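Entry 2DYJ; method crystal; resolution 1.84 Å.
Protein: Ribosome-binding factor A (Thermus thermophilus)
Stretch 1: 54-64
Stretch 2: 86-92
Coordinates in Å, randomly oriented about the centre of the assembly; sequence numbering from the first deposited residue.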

ATOM      1  N   GLU A  54       5.387  -9.717  13.919  1.00 34.53           N
ATOM      2  CA  GLU A  54       3.982 -10.079  13.719  1.00 32.92           C
ATOM      3  C   GLU A  54       3.446  -9.569  12.383  1.00 31.48           C
ATOM      4  O   GLU A  54       2.734  -8.557  12.319  1.00 30.15           O
ATOM      5  CB  GLU A  54       3.125  -9.523  14.863  1.00 40.76           C
ATOM      6  CG  GLU A  54       1.619  -9.775  14.707  1.00 47.52           C
ATOM      7  CD  GLU A  54       1.239 -11.250  14.792  1.00 52.25           C
ATOM      8  OE1 GLU A  54       1.434 -11.859  15.870  1.00 60.06           O
ATOM      9  OE2 GLU A  54       0.741 -11.801  13.787  1.00 46.01           O
ATOM     10  N   GLU A  55       3.805 -10.274  11.320  1.00 26.53           N
ATOM     11  CA  GLU A  55       3.380  -9.922   9.970  1.00 26.49           C
ATOM     12  C   GLU A  55       1.856  -9.856   9.848  1.00 24.11           C
ATOM     13  O   GLU A  55       1.320  -8.941   9.217  1.00 21.75           O
ATOM     14  CB  GLU A  55       3.962 -10.940   8.998  1.00 26.58           C
ATOM     15  CG  GLU A  55       3.320 -10.973   7.643  1.00 28.59           C
ATOM     16  CD  GLU A  55       3.977 -12.011   6.759  1.00 29.09           C
ATOM     17  OE1 GLU A  55       4.939 -11.655   6.041  1.00 35.58           O
ATOM     18  OE2 GLU A  55       3.545 -13.180   6.799  1.00 28.20           O
ATOM     19  N   GLU A  56       1.163 -10.813  10.463  1.00 20.28           N
ATOM     20  CA  GLU A  56      -0.293 -10.841  10.438  1.00 21.77           C
ATOM     21  C   GLU A  56      -0.872  -9.548  11.017  1.00 17.14           C
ATOM     22  O   GLU A  56      -1.816  -8.985  10.448  1.00 16.87           O
ATOM     23  CB  GLU A  56      -0.835 -12.025  11.252  1.00 30.47           C
ATOM     24  CG  GLU A  56      -0.694 -13.402  10.605  1.00 45.52           C
ATOM     25  CD  GLU A  56      -1.188 -14.527  11.522  1.00 56.07           C
ATOM     26  OE1 GLU A  56      -2.382 -14.511  11.904  1.00 57.26           O
ATOM     27  OE2 GLU A  56      -0.381 -15.425  11.868  1.00 60.93           O
ATOM     28  N   GLY A  57      -0.323  -9.105  12.153  1.00 17.92           N
ATOM     29  CA  GLY A  57      -0.795  -7.883  12.803  1.00 18.29           C
ATOM     30  C   GLY A  57      -0.575  -6.635  11.950  1.00 17.30           C
ATOM     31  O   GLY A  57      -1.390  -5.702  11.943  1.00 17.13           O
ATOM     32  N   ALA A  58       0.536  -6.609  11.218  1.00 15.45           N
ATOM     33  CA  ALA A  58       0.830  -5.479  10.347  1.00 14.45           C
ATOM     34  C   ALA A  58      -0.190  -5.455   9.212  1.00 15.29           C
ATOM     35  O   ALA A  58      -0.724  -4.400   8.856  1.00 13.22           O
ATOM     36  CB  ALA A  58       2.242  -5.604   9.774  1.00 14.27           C
ATOM     37  N   LEU A  59      -0.468  -6.621   8.641  1.00 14.38           N
ATOM     38  CA  LEU A  59      -1.410  -6.689   7.534  1.00 11.80           C
ATOM     39  C   LEU A  59      -2.794  -6.259   8.004  1.00 13.75           C
ATOM     40  O   LEU A  59      -3.526  -5.627   7.255  1.00 12.81           O
ATOM     41  CB  LEU A  59      -1.448  -8.112   6.935  1.00 15.09           C
ATOM     42  CG  LEU A  59      -0.127  -8.592   6.310  1.00 21.90           C
ATOM     43  CD1 LEU A  59      -0.280 -10.025   5.823  1.00 20.01           C
ATOM     44  CD2 LEU A  59       0.266  -7.695   5.146  1.00 19.10           C
ATOM     45  N   ARG A  60      -3.143  -6.558   9.255  1.00 15.26           N
ATOM     46  CA  ARG A  60      -4.472  -6.170   9.738  1.00 17.67           C
ATOM     47  C   ARG A  60      -4.537  -4.676   9.936  1.00 16.03           C
ATOM     48  O   ARG A  60      -5.570  -4.054   9.677  1.00 16.73           O
ATOM     49  CB  ARG A  60      -4.815  -6.854  11.060  1.00 18.04           C
ATOM     50  CG  ARG A  60      -5.312  -8.272  10.904  1.00 25.76           C
ATOM     51  CD  ARG A  60      -5.975  -8.728  12.205  1.00 29.41           C
ATOM     52  NE  ARG A  60      -5.003  -8.906  13.279  1.00 28.65           N
ATOM     53  CZ  ARG A  60      -4.264  -9.996  13.442  1.00 27.61           C
ATOM     54  NH1 ARG A  60      -4.383 -11.017  12.599  1.00 31.41           N
ATOM     55  NH2 ARG A  60      -3.417 -10.068  14.461  1.00 32.83           N
ATOM     56  N   ALA A  61      -3.428  -4.111  10.411  1.00 16.11           N
ATOM     57  CA  ALA A  61      -3.330  -2.675  10.654  1.00 16.61           C
ATOM     58  C   ALA A  61      -3.483  -1.890   9.356  1.00 18.91           C
ATOM     59  O   ALA A  61      -4.166  -0.854   9.318  1.00 15.15           O
ATOM     60  CB  ALA A  61      -1.987  -2.334  11.332  1.00 12.51           C
ATOM     61  N   LEU A  62      -2.848  -2.371   8.293  1.00 14.59           N
ATOM     62  CA  LEU A  62      -2.951  -1.701   6.995  1.00 10.36           C
ATOM     63  C   LEU A  62      -4.364  -1.843   6.465  1.00  9.40           C
ATOM     64  O   LEU A  62      -4.978  -0.871   6.008  1.00 12.04           O
ATOM     65  CB  LEU A  62      -1.960  -2.320   6.009  1.00 12.13           C
ATOM     66  CG  LEU A  62      -0.491  -2.034   6.319  1.00 14.78           C
ATOM     67  CD1 LEU A  62       0.411  -3.016   5.527  1.00 14.82           C
ATOM     68  CD2 LEU A  62      -0.194  -0.562   5.964  1.00 13.32           C
ATOM     69  N   SER A  63      -4.894  -3.060   6.529  1.00  8.60           N
ATOM     70  CA  SER A  63      -6.254  -3.312   6.048  1.00 11.12           C
ATOM     71  C   SER A  63      -7.250  -2.393   6.771  1.00 14.30           C
ATOM     72  O   SER A  63      -8.181  -1.855   6.170  1.00 14.06           O
ATOM     73  CB  SER A  63      -6.635  -4.775   6.304  1.00 15.13           C
ATOM     74  OG  SER A  63      -5.923  -5.626   5.427  1.00 19.58           O
ATOM     75  N   ARG A  64      -7.051  -2.213   8.069  1.00 14.44           N
ATOM     76  CA  ARG A  64      -7.961  -1.361   8.830  1.00 17.91           C
ATOM     77  C   ARG A  64      -7.823   0.087   8.391  1.00 18.41           C
ATOM     78  O   ARG A  64      -8.799   0.849   8.415  1.00 19.34           O
ATOM     79  CB  ARG A  64      -7.681  -1.470  10.325  1.00 21.22           C
ATOM     80  CG  ARG A  64      -8.604  -0.596  11.165  1.00 32.61           C
ATOM     81  CD  ARG A  64      -8.310  -0.731  12.633  1.00 41.13           C
ATOM     82  NE  ARG A  64      -9.100   0.205  13.428  1.00 49.47           N
ATOM     83  CZ  ARG A  64      -9.019   0.312  14.751  1.00 52.35           C
ATOM     84  NH1 ARG A  64      -8.181  -0.466  15.431  1.00 46.12           N
ATOM     85  NH2 ARG A  64      -9.768   1.201  15.392  1.00 49.46           N
ATOM     86  N   GLU A  86      -4.993  -3.960  -1.410  1.00 10.27           N
ATOM     87  CA  GLU A  86      -4.966  -5.307  -0.857  1.00 11.51           C
ATOM     88  C   GLU A  86      -3.556  -5.445  -0.285  1.00 11.53           C
ATOM     89  O   GLU A  86      -2.582  -5.202  -0.997  1.00 12.26           O
ATOM     90  CB  GLU A  86      -5.191  -6.331  -1.968  1.00 15.95           C
ATOM     91  CG  GLU A  86      -5.083  -7.764  -1.496  1.00 17.15           C
ATOM     92  CD  GLU A  86      -5.034  -8.751  -2.648  1.00 22.51           C
ATOM     93  OE1 GLU A  86      -4.658  -8.343  -3.770  1.00 17.18           O
ATOM     94  OE2 GLU A  86      -5.351  -9.938  -2.420  1.00 21.79           O
ATOM     95  N   PHE A  87      -3.435  -5.818   0.991  1.00 10.41           N
ATOM     96  CA  PHE A  87      -2.110  -5.924   1.590  1.00 10.40           C
ATOM     97  C   PHE A  87      -1.666  -7.366   1.725  1.00 12.69           C
ATOM     98  O   PHE A  87      -2.382  -8.194   2.290  1.00 10.43           O
ATOM     99  CB  PHE A  87      -2.114  -5.228   2.935  1.00 12.75           C
ATOM    100  CG  PHE A  87      -2.468  -3.768   2.825  1.00  9.51           C
ATOM    101  CD1 PHE A  87      -1.508  -2.840   2.456  1.00  8.10           C
ATOM    102  CD2 PHE A  87      -3.779  -3.339   3.060  1.00 11.53           C
ATOM    103  CE1 PHE A  87      -1.845  -1.473   2.319  1.00 13.86           C
ATOM    104  CE2 PHE A  87      -4.130  -1.978   2.929  1.00  9.25           C
ATOM    105  CZ  PHE A  87      -3.155  -1.052   2.558  1.00 14.16           C
ATOM    106  N   LEU A  88      -0.471  -7.642   1.211  1.00 12.06           N
ATOM    107  CA  LEU A  88       0.084  -8.995   1.222  1.00 10.70           C
ATOM    108  C   LEU A  88       1.511  -9.025   1.751  1.00 11.93           C
ATOM    109  O   LEU A  88       2.216  -8.021   1.746  1.00 13.26           O
ATOM    110  CB  LEU A  88       0.083  -9.556  -0.212  1.00 12.46           C
ATOM    111  CG  LEU A  88      -1.291  -9.601  -0.908  1.00 13.78           C
ATOM    112  CD1 LEU A  88      -1.141  -9.795  -2.405  1.00 22.60           C
ATOM    113  CD2 LEU A  88      -2.116 -10.737  -0.309  1.00 24.16           C
ATOM    114  N   PRO A  89       1.961 -10.197   2.222  1.00 17.36           N
ATOM    115  CA  PRO A  89       3.326 -10.333   2.740  1.00 17.82           C
ATOM    116  C   PRO A  89       4.306 -10.211   1.562  1.00 16.44           C
ATOM    117  O   PRO A  89       3.947 -10.554   0.422  1.00 16.16           O
ATOM    118  CB  PRO A  89       3.321 -11.728   3.354  1.00 20.12           C
ATOM    119  CG  PRO A  89       2.342 -12.468   2.480  1.00 23.66           C
ATOM    120  CD  PRO A  89       1.217 -11.461   2.350  1.00 18.38           C
ATOM    121  N   TRP A  90       5.523  -9.730   1.829  1.00 18.88           N
ATOM    122  CA  TRP A  90       6.516  -9.545   0.772  1.00 20.10           C
ATOM    123  C   TRP A  90       6.851 -10.809   0.006  1.00 22.08           C
ATOM    124  O   TRP A  90       7.239 -10.745  -1.157  1.00 23.18           O
ATOM    125  CB  TRP A  90       7.828  -8.956   1.316  1.00 28.11           C
ATOM    126  CG  TRP A  90       8.695  -9.942   2.073  1.00 37.86           C
ATOM    127  CD1 TRP A  90       8.591 -10.277   3.394  1.00 41.92           C
ATOM    128  CD2 TRP A  90       9.789 -10.721   1.547  1.00 40.27           C
ATOM    129  NE1 TRP A  90       9.549 -11.212   3.724  1.00 45.61           N
ATOM    130  CE2 TRP A  90      10.296 -11.502   2.611  1.00 44.41           C
ATOM    131  CE3 TRP A  90      10.390 -10.830   0.280  1.00 43.51           C
ATOM    132  CZ2 TRP A  90      11.379 -12.387   2.451  1.00 44.43           C
ATOM    133  CZ3 TRP A  90      11.471 -11.712   0.119  1.00 36.47           C
ATOM    134  CH2 TRP A  90      11.949 -12.475   1.202  1.00 41.37           C
ATOM    135  N   ARG A  91       6.715 -11.960   0.643  1.00 20.93           N
ATOM    136  CA  ARG A  91       7.037 -13.199  -0.051  1.00 24.68           C
ATOM    137  C   ARG A  91       6.101 -13.443  -1.233  1.00 25.60           C
ATOM    138  O   ARG A  91       6.446 -14.141  -2.185  1.00 27.70           O
ATOM    139  CB  ARG A  91       6.985 -14.373   0.919  1.00 23.33           C
ATOM    140  CG  ARG A  91       5.635 -14.617   1.545  1.00 27.41           C
ATOM    141  CD  ARG A  91       5.625 -15.933   2.342  1.00 21.50           C
ATOM    142  NE  ARG A  91       4.296 -16.201   2.874  1.00 21.66           N
ATOM    143  CZ  ARG A  91       3.800 -15.635   3.969  1.00 18.61           C
ATOM    144  NH1 ARG A  91       4.532 -14.777   4.663  1.00 21.59           N
ATOM    145  NH2 ARG A  91       2.560 -15.904   4.348  1.00 18.64           N
ATOM    146  N   ALA A  92       4.926 -12.830  -1.194  1.00 21.79           N
ATOM    147  CA  ALA A  92       3.958 -13.004  -2.255  1.00 18.65           C
ATOM    148  C   ALA A  92       4.131 -12.117  -3.501  1.00 20.57           C
ATOM    149  O   ALA A  92       3.410 -12.296  -4.476  1.00 21.50           O
ATOM    150  CB  ALA A  92       2.545 -12.832  -1.682  1.00 28.55           C
TER
HETATM  151  O   HOH W   1      -4.457  -8.010   4.397  1.00 27.69           O

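A helix laid against a β-strand can pair charges at one end and pack apolar side chains further along, and ribosome-binding factor A from Thermus thermophilus offers a compact example, with its charged pair at the helix's N-terminal end. The strongest link is a salt bridge between E55, in the first turn of the helix, and R91, in the 3-10 segment that follows the strand. R91 NH1 donates to E55 OE2 at 2.8 Å with an N-H...O angle of 166°, so opposite charge is reinforced by a nearly straight hydrogen bond. The carboxylate oxygen lies at the edge of the guanidinium, near its plane, where the N-H groups point. The same carboxylate touches the proline ring, E55 OE1 standing 3.1 Å from P89 CB.

A second polar link is indirect. Water 1 donates to F87 O at 3.0 Å and hydrogen-bonds S63 OG, also at 3.0 Å, joining a strand carbonyl to the helix.

The backbones run nearly antiparallel, at 168°, with axes 8.4 Å apart at closest approach. E55 therefore sits across from P89, and one helical turn later L59 sits across from F87, their CA atoms 6.0 Å apart. The helix is held by regular i to i+4 bonds, while before it the E54 side chain caps G57 N through a weak bond, OE2 to N 3.3 Å.

Packing centres on F87, whose CA-to-CB bond points toward the helix. L62 CB lies 3.4 Å from the centroid of the F87 ring, only 7° off the normal, a CH-pi contact that sets an aliphatic carbon squarely over the aromatic face. L59 starts out sideways, yet its end reaches the strand: CD2 approaches F87 CB at 4.1 Å, while CD1 meets P89 CD at 4.0 Å. The two methyls thus span neighbouring apolar surfaces, and the contact buries 377 Å² in all.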